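Local coordinates for borrelidin polyketide synthase, type I (PDB 6OBT), which probably catalyses, as a dehydratase domain of a modular polyketide synthase, the removal of water from a beta-hydroxyacyl intermediate during borrelidin assembly, at residues V84-E88 against G225-F231; P194-R200 against A211-P216. All coordinates share one frame; numbering follows the deposited sequence.

In the fold
Contact 1 joins helix 83-97 to helix 228-236, and contact 2 lies on the hairpin 199-205/208-214 that precedes the latter in the chain; their centres are about 13 Å apart. Contact 1 sits about 3 Å from the centre of the chain, contact 2 about 14 Å out. In chain order 84-88 comes first, then 194-200, 211-216 and 225-231, which places the hairpin contact between the partners of the helix contact. They meet directly: L230 packs on I213 and L215, and G229 on F196. Helix 228-236 thus packs on helix 83-97 through F231 and on the hairpin through L230, so one short helix links the two parts of a probable double hot-dog dehydratase.

Contact 1 of 2, residues V84-E88 against G225-F231; sequences VVWVE and GLHPGLF
With CG anti to the backbone N (chi1 151°) and a bend at chi2 (82°), the E88 side chain brings its carboxylate to the backbone of G225 and L226. The F231 ring, also anti to its N (chi1 -155°), is laid against V84. Two consecutive N-H groups grip the carboxylate: G225 N donates to E88 OE1 over 2.7 Å on the syn lone pair, and L226 N reaches E88 OE2 over 3.0 Å, almost straight but tilted out of the carboxylate plane. OE1 also accepts from H42 NE2, so this buried oxygen has two donors, which would probably stabilise the anion. Alongside, V84 CB lies over one face of the F231 ring, 4.0 Å from its centroid, a CH-pi contact; V87 CG1 meets F231 CZ at 3.9 Å. V85 CG2 touches P228 CB at 3.7 Å; V85 also meets F44, and P228 meets W69. H227, at the N-cap, accepts from G229 N through ND1 (3.1 Å), fixing the helix start beside the glutamate's loop. Helix against helix start, with a buried carboxylate holding the preceding loop, is consistent with the junction of the two halves of the double hot-dog fold known for polyketide synthase dehydratases.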
loop_
_atom_site.group_PDB
_atom_site.type_symbol
_atom_site.label_atom_id
_atom_site.label_comp_id
_atom_site.label_asym_id
_atom_site.label_seq_id
_atom_site.Cartn_x
_atom_site.Cartn_y
_atom_site.Cartn_z
ATOM N N VAL A 84 15.585 -17.348 5.522
ATOM C CA VAL A 84 16.491 -16.226 5.277
ATOM C C VAL A 84 15.889 -15.229 4.291
ATOM O O VAL A 84 16.363 -14.095 4.214
ATOM C CB VAL A 84 17.872 -16.688 4.774
ATOM C CG1 VAL A 84 18.637 -17.449 5.881
ATOM C CG2 VAL A 84 17.736 -17.524 3.519
ATOM N N VAL A 85 14.843 -15.600 3.539
ATOM C CA VAL A 85 14.192 -14.590 2.703
ATOM C C VAL A 85 13.646 -13.461 3.574
ATOM O O VAL A 85 13.727 -12.279 3.210
ATOM C CB VAL A 85 13.074 -15.213 1.836
ATOM C CG1 VAL A 85 12.162 -14.109 1.294
ATOM C CG2 VAL A 85 13.676 -16.005 0.684
ATOM N N TRP A 86 13.094 -13.801 4.742
ATOM C CA TRP A 86 12.534 -12.748 5.582
ATOM C C TRP A 86 13.630 -11.869 6.166
ATOM O O TRP A 86 13.401 -10.684 6.411
ATOM C CB TRP A 86 11.684 -13.344 6.696
ATOM C CG TRP A 86 10.535 -14.242 6.191
ATOM C CD1 TRP A 86 10.360 -15.562 6.450
ATOM C CD2 TRP A 86 9.437 -13.846 5.352
ATOM N NE1 TRP A 86 9.220 -16.024 5.821
ATOM C CE2 TRP A 86 8.638 -14.987 5.142
ATOM C CE3 TRP A 86 9.059 -12.636 4.752
ATOM C CZ2 TRP A 86 7.466 -14.955 4.368
ATOM C CZ3 TRP A 86 7.906 -12.602 3.985
ATOM C CH2 TRP A 86 7.125 -13.756 3.795
ATOM N N VAL A 87 14.831 -12.416 6.378
ATOM C CA VAL A 87 15.926 -11.566 6.846
ATOM C C VAL A 87 16.392 -10.639 5.730
ATOM O O VAL A 87 16.653 -9.449 5.957
ATOM C CB VAL A 87 17.093 -12.414 7.392
ATOM C CG1 VAL A 87 18.178 -11.480 7.991
ATOM C CG2 VAL A 87 16.593 -13.388 8.431
ATOM N N GLU A 88 16.553 -11.187 4.521
ATOM C CA GLU A 88 16.888 -10.387 3.349
ATOM C C GLU A 88 15.912 -9.226 3.156
ATOM O O GLU A 88 16.326 -8.079 2.894
ATOM C CB GLU A 88 16.923 -11.316 2.123
ATOM C CG GLU A 88 16.561 -10.667 0.774
ATOM C CD GLU A 88 17.743 -9.937 0.176
ATOM O OE1 GLU A 88 17.667 -9.474 -0.980
ATOM O OE2 GLU A 88 18.763 -9.829 0.882
ATOM N N GLY A 225 19.557 -8.021 -2.193
ATOM C CA GLY A 225 20.688 -7.576 -1.413
ATOM C C GLY A 225 21.689 -8.723 -1.415
ATOM O O GLY A 225 22.789 -8.604 -1.972
ATOM N N LEU A 226 21.287 -9.845 -0.820
ATOM C CA LEU A 226 22.006 -11.118 -0.904
ATOM C C LEU A 226 21.038 -12.179 -1.390
ATOM O O LEU A 226 20.054 -12.483 -0.701
ATOM C CB LEU A 226 22.605 -11.516 0.449
ATOM C CG LEU A 226 23.414 -12.822 0.464
ATOM C CD1 LEU A 226 24.613 -12.692 -0.466
ATOM C CD2 LEU A 226 23.867 -13.163 1.866
ATOM N N HIS A 227 21.302 -12.737 -2.577
ATOM C CA HIS A 227 20.378 -13.698 -3.179
ATOM C C HIS A 227 19.995 -14.785 -2.175
ATOM O O HIS A 227 20.886 -15.373 -1.534
ATOM C CB HIS A 227 21.007 -14.355 -4.411
ATOM C CG HIS A 227 20.034 -15.107 -5.264
ATOM N ND1 HIS A 227 19.594 -16.378 -4.951
ATOM C CD2 HIS A 227 19.421 -14.770 -6.425
ATOM C CE1 HIS A 227 18.741 -16.785 -5.878
ATOM N NE2 HIS A 227 18.620 -15.829 -6.786
ATOM N N PRO A 228 18.702 -15.106 -2.035
ATOM C CA PRO A 228 18.286 -16.111 -1.035
ATOM C C PRO A 228 19.004 -17.447 -1.118
ATOM O O PRO A 228 19.212 -18.091 -0.079
ATOM C CB PRO A 228 16.783 -16.257 -1.317
ATOM C CG PRO A 228 16.382 -14.879 -1.765
ATOM C CD PRO A 228 17.548 -14.365 -2.584
ATOM N N GLY A 229 19.357 -17.910 -2.317
ATOM C CA GLY A 229 19.991 -19.217 -2.411
ATOM C C GLY A 229 21.385 -19.212 -1.825
ATOM O O GLY A 229 21.839 -20.216 -1.259
ATOM N N LEU A 230 22.076 -18.086 -1.950
ATOM C CA LEU A 230 23.410 -17.953 -1.381
ATOM C C LEU A 230 23.328 -17.644 0.109
ATOM O O LEU A 230 24.058 -18.233 0.913
ATOM C CB LEU A 230 24.167 -16.864 -2.132
ATOM C CG LEU A 230 25.590 -16.566 -1.689
ATOM C CD1 LEU A 230 26.407 -17.830 -1.817
ATOM C CD2 LEU A 230 26.173 -15.479 -2.538
ATOM N N PHE A 231 22.412 -16.745 0.486
ATOM C CA PHE A 231 22.108 -16.516 1.893
ATOM C C PHE A 231 21.769 -17.831 2.603
ATOM O O PHE A 231 22.269 -18.103 3.704
ATOM C CB PHE A 231 20.947 -15.504 1.978
ATOM C CG PHE A 231 20.884 -14.700 3.260
ATOM C CD1 PHE A 231 20.248 -13.466 3.271
ATOM C CD2 PHE A 231 21.397 -15.190 4.449
ATOM C CE1 PHE A 231 20.157 -12.715 4.429
ATOM C CE2 PHE A 231 21.307 -14.452 5.609
ATOM C CZ PHE A 231 20.679 -13.220 5.604
#

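Contact 2 of 2, residues P194-R200 against A211-P216; sequences PQFRCLR and AEISLP
The carbonyl oxygen of S214 is met by two N-H groups of the R200 guanidinium: NH2 donates to S214 O over 3.0 Å, and NE adds a weak bond to the same oxygen. The oxygen lies at the guanidinium edge, near its plane, but NH2 approaches from above the carbonyl plane, 40° out of it. NE also makes a weak bond to S214 OG. A bend at chi2 (-67°) turns the arginine back along its own chain, one guanidinium face over R197 O, and across to S214. Two backbone bonds flank the antiparallel non-hydrogen-bonded pair L199 and I213: S214 N donates to C198 O over 2.9 Å, and R200 N to E212 O over 3.0 Å. C198 O also receives a CA-H...O contact from I213 CA. On the inner side, C198 CB presses on I213 CG2 at 3.4 Å, tighter than usual for two carbons, while C198 SG rests near L215 CD2. L199 CD1 reaches A211 CB at 3.9 Å, and L199 also touches F181 of helix 181-187. Beyond the strands, P216 CG comes to 3.5 Å from P194 O, and P216 CD lies 3.8 Å from Q195 OE1, which is hydrogen-bonded to T219 OG1; the buried Q195 O has no partner in the model. The chemistry divides by side: C198 and I213 pack on A233 of helix 228-236 and L215 on L230, whereas exposed R200 adds one sound bond and two weak ones at S214, past the L199-I213 pair, where its charge may polarise the carbonyl.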
loop_
_atom_site.group_PDB
_atom_site.type_symbol
_atom_site.label_atom_id
_atom_site.label_comp_id
_atom_site.label_asym_id
_atom_site.label_seq_id
_atom_site.Cartn_x
_atom_site.Cartn_y
_atom_site.Cartn_z
ATOM N N PRO A 194 19.128 -26.923 -7.654
ATOM C CA PRO A 194 20.301 -26.263 -8.266
ATOM C C PRO A 194 20.646 -24.897 -7.701
ATOM O O PRO A 194 21.816 -24.625 -7.415
ATOM C CB PRO A 194 19.894 -26.180 -9.743
ATOM C CG PRO A 194 18.997 -27.349 -9.947
ATOM C CD PRO A 194 18.234 -27.521 -8.662
ATOM N N GLN A 195 19.660 -24.016 -7.533
ATOM C CA GLN A 195 19.981 -22.659 -7.107
ATOM C C GLN A 195 20.447 -22.578 -5.661
ATOM O O GLN A 195 20.987 -21.538 -5.262
ATOM C CB GLN A 195 18.767 -21.752 -7.311
ATOM C CG GLN A 195 18.602 -21.291 -8.739
ATOM C CD GLN A 195 19.364 -20.020 -9.040
ATOM O OE1 GLN A 195 20.369 -19.704 -8.395
ATOM N NE2 GLN A 195 18.896 -19.285 -10.034
ATOM N N PHE A 196 20.245 -23.634 -4.865
ATOM C CA PHE A 196 20.651 -23.623 -3.467
ATOM C C PHE A 196 21.889 -24.469 -3.191
ATOM O O PHE A 196 22.448 -24.370 -2.094
ATOM C CB PHE A 196 19.497 -24.102 -2.563
ATOM C CG PHE A 196 18.399 -23.059 -2.367
ATOM C CD1 PHE A 196 18.302 -22.347 -1.186
ATOM C CD2 PHE A 196 17.466 -22.823 -3.365
ATOM C CE1 PHE A 196 17.304 -21.386 -1.000
ATOM C CE2 PHE A 196 16.442 -21.861 -3.188
ATOM C CZ PHE A 196 16.384 -21.137 -2.000
ATOM N N ARG A 197 22.349 -25.276 -4.153
ATOM C CA ARG A 197 23.511 -26.148 -3.935
ATOM C C ARG A 197 24.787 -25.346 -4.188
ATOM O O ARG A 197 25.501 -25.513 -5.184
ATOM C CB ARG A 197 23.459 -27.387 -4.818
ATOM C CG ARG A 197 22.248 -28.287 -4.544
ATOM C CD ARG A 197 22.381 -29.669 -5.166
ATOM N NE ARG A 197 22.381 -29.672 -6.629
ATOM C CZ ARG A 197 21.345 -30.026 -7.387
ATOM N NH1 ARG A 197 20.198 -30.396 -6.828
ATOM N NH2 ARG A 197 21.452 -30.009 -8.712
ATOM N N CYS A 198 25.085 -24.491 -3.221
ATOM C CA CYS A 198 26.124 -23.490 -3.363
ATOM C C CYS A 198 27.397 -23.843 -2.626
ATOM O O CYS A 198 28.433 -23.227 -2.890
ATOM C CB CYS A 198 25.624 -22.148 -2.847
ATOM S SG CYS A 198 24.378 -21.443 -3.941
ATOM N N LEU A 199 27.345 -24.788 -1.693
ATOM C CA LEU A 199 28.547 -25.155 -0.957
ATOM C C LEU A 199 29.551 -25.845 -1.879
ATOM O O LEU A 199 29.220 -26.831 -2.545
ATOM C CB LEU A 199 28.195 -26.074 0.214
ATOM C CG LEU A 199 29.443 -26.648 0.904
ATOM C CD1 LEU A 199 30.336 -25.541 1.447
ATOM C CD2 LEU A 199 29.054 -27.594 2.017
ATOM N N ARG A 200 30.791 -25.342 -1.895
ATOM C CA ARG A 200 31.840 -25.891 -2.750
ATOM C C ARG A 200 32.988 -26.517 -1.973
ATOM O O ARG A 200 33.444 -27.617 -2.318
ATOM C CB ARG A 200 32.390 -24.796 -3.676
ATOM C CG ARG A 200 31.325 -23.950 -4.337
ATOM C CD ARG A 200 30.496 -24.753 -5.334
ATOM N NE ARG A 200 29.383 -23.956 -5.847
ATOM C CZ ARG A 200 28.557 -24.356 -6.809
ATOM N NH1 ARG A 200 28.719 -25.546 -7.375
ATOM N NH2 ARG A 200 27.576 -23.560 -7.217
ATOM N N ALA A 211 34.073 -22.048 4.982
ATOM C CA ALA A 211 33.536 -22.610 3.752
ATOM C C ALA A 211 33.593 -21.589 2.624
ATOM O O ALA A 211 33.469 -20.379 2.849
ATOM C CB ALA A 211 32.089 -23.081 3.947
ATOM N N GLU A 212 33.781 -22.104 1.408
ATOM C CA GLU A 212 33.559 -21.362 0.171
ATOM C C GLU A 212 32.192 -21.747 -0.377
ATOM O O GLU A 212 31.902 -22.937 -0.542
ATOM C CB GLU A 212 34.647 -21.663 -0.867
ATOM C CG GLU A 212 35.950 -20.941 -0.602
ATOM C CD GLU A 212 37.084 -21.421 -1.492
ATOM O OE1 GLU A 212 38.247 -21.079 -1.191
ATOM O OE2 GLU A 212 36.816 -22.128 -2.490
ATOM N N ILE A 213 31.354 -20.743 -0.640
ATOM C CA ILE A 213 29.968 -20.932 -1.064
ATOM C C ILE A 213 29.705 -19.982 -2.229
ATOM O O ILE A 213 30.028 -18.794 -2.133
ATOM C CB ILE A 213 28.999 -20.644 0.100
ATOM C CG1 ILE A 213 29.395 -21.452 1.345
ATOM C CG2 ILE A 213 27.574 -20.979 -0.287
ATOM C CD1 ILE A 213 28.707 -21.018 2.627
ATOM N N SER A 214 29.132 -20.487 -3.327
ATOM C CA SER A 214 28.898 -19.606 -4.471
ATOM C C SER A 214 27.690 -20.046 -5.297
ATOM O O SER A 214 27.349 -21.228 -5.349
ATOM C CB SER A 214 30.143 -19.508 -5.359
ATOM O OG SER A 214 30.559 -20.768 -5.832
ATOM N N LEU A 215 27.057 -19.069 -5.952
ATOM C CA LEU A 215 25.870 -19.326 -6.763
ATOM C C LEU A 215 26.258 -20.017 -8.072
ATOM O O LEU A 215 27.402 -19.902 -8.533
ATOM C CB LEU A 215 25.137 -18.009 -7.052
ATOM C CG LEU A 215 24.357 -17.416 -5.880
ATOM C CD1 LEU A 215 24.117 -15.912 -6.052
ATOM C CD2 LEU A 215 23.044 -18.171 -5.727
ATOM N N PRO A 216 25.330 -20.768 -8.673
ATOM C CA PRO A 216 25.556 -21.273 -10.034
ATOM C C PRO A 216 25.808 -20.122 -10.995
ATOM O O PRO A 216 25.287 -19.017 -10.824
ATOM C CB PRO A 216 24.243 -21.993 -10.376
ATOM C CG PRO A 216 23.493 -22.112 -9.099
ATOM C CD PRO A 216 23.961 -21.036 -8.196
#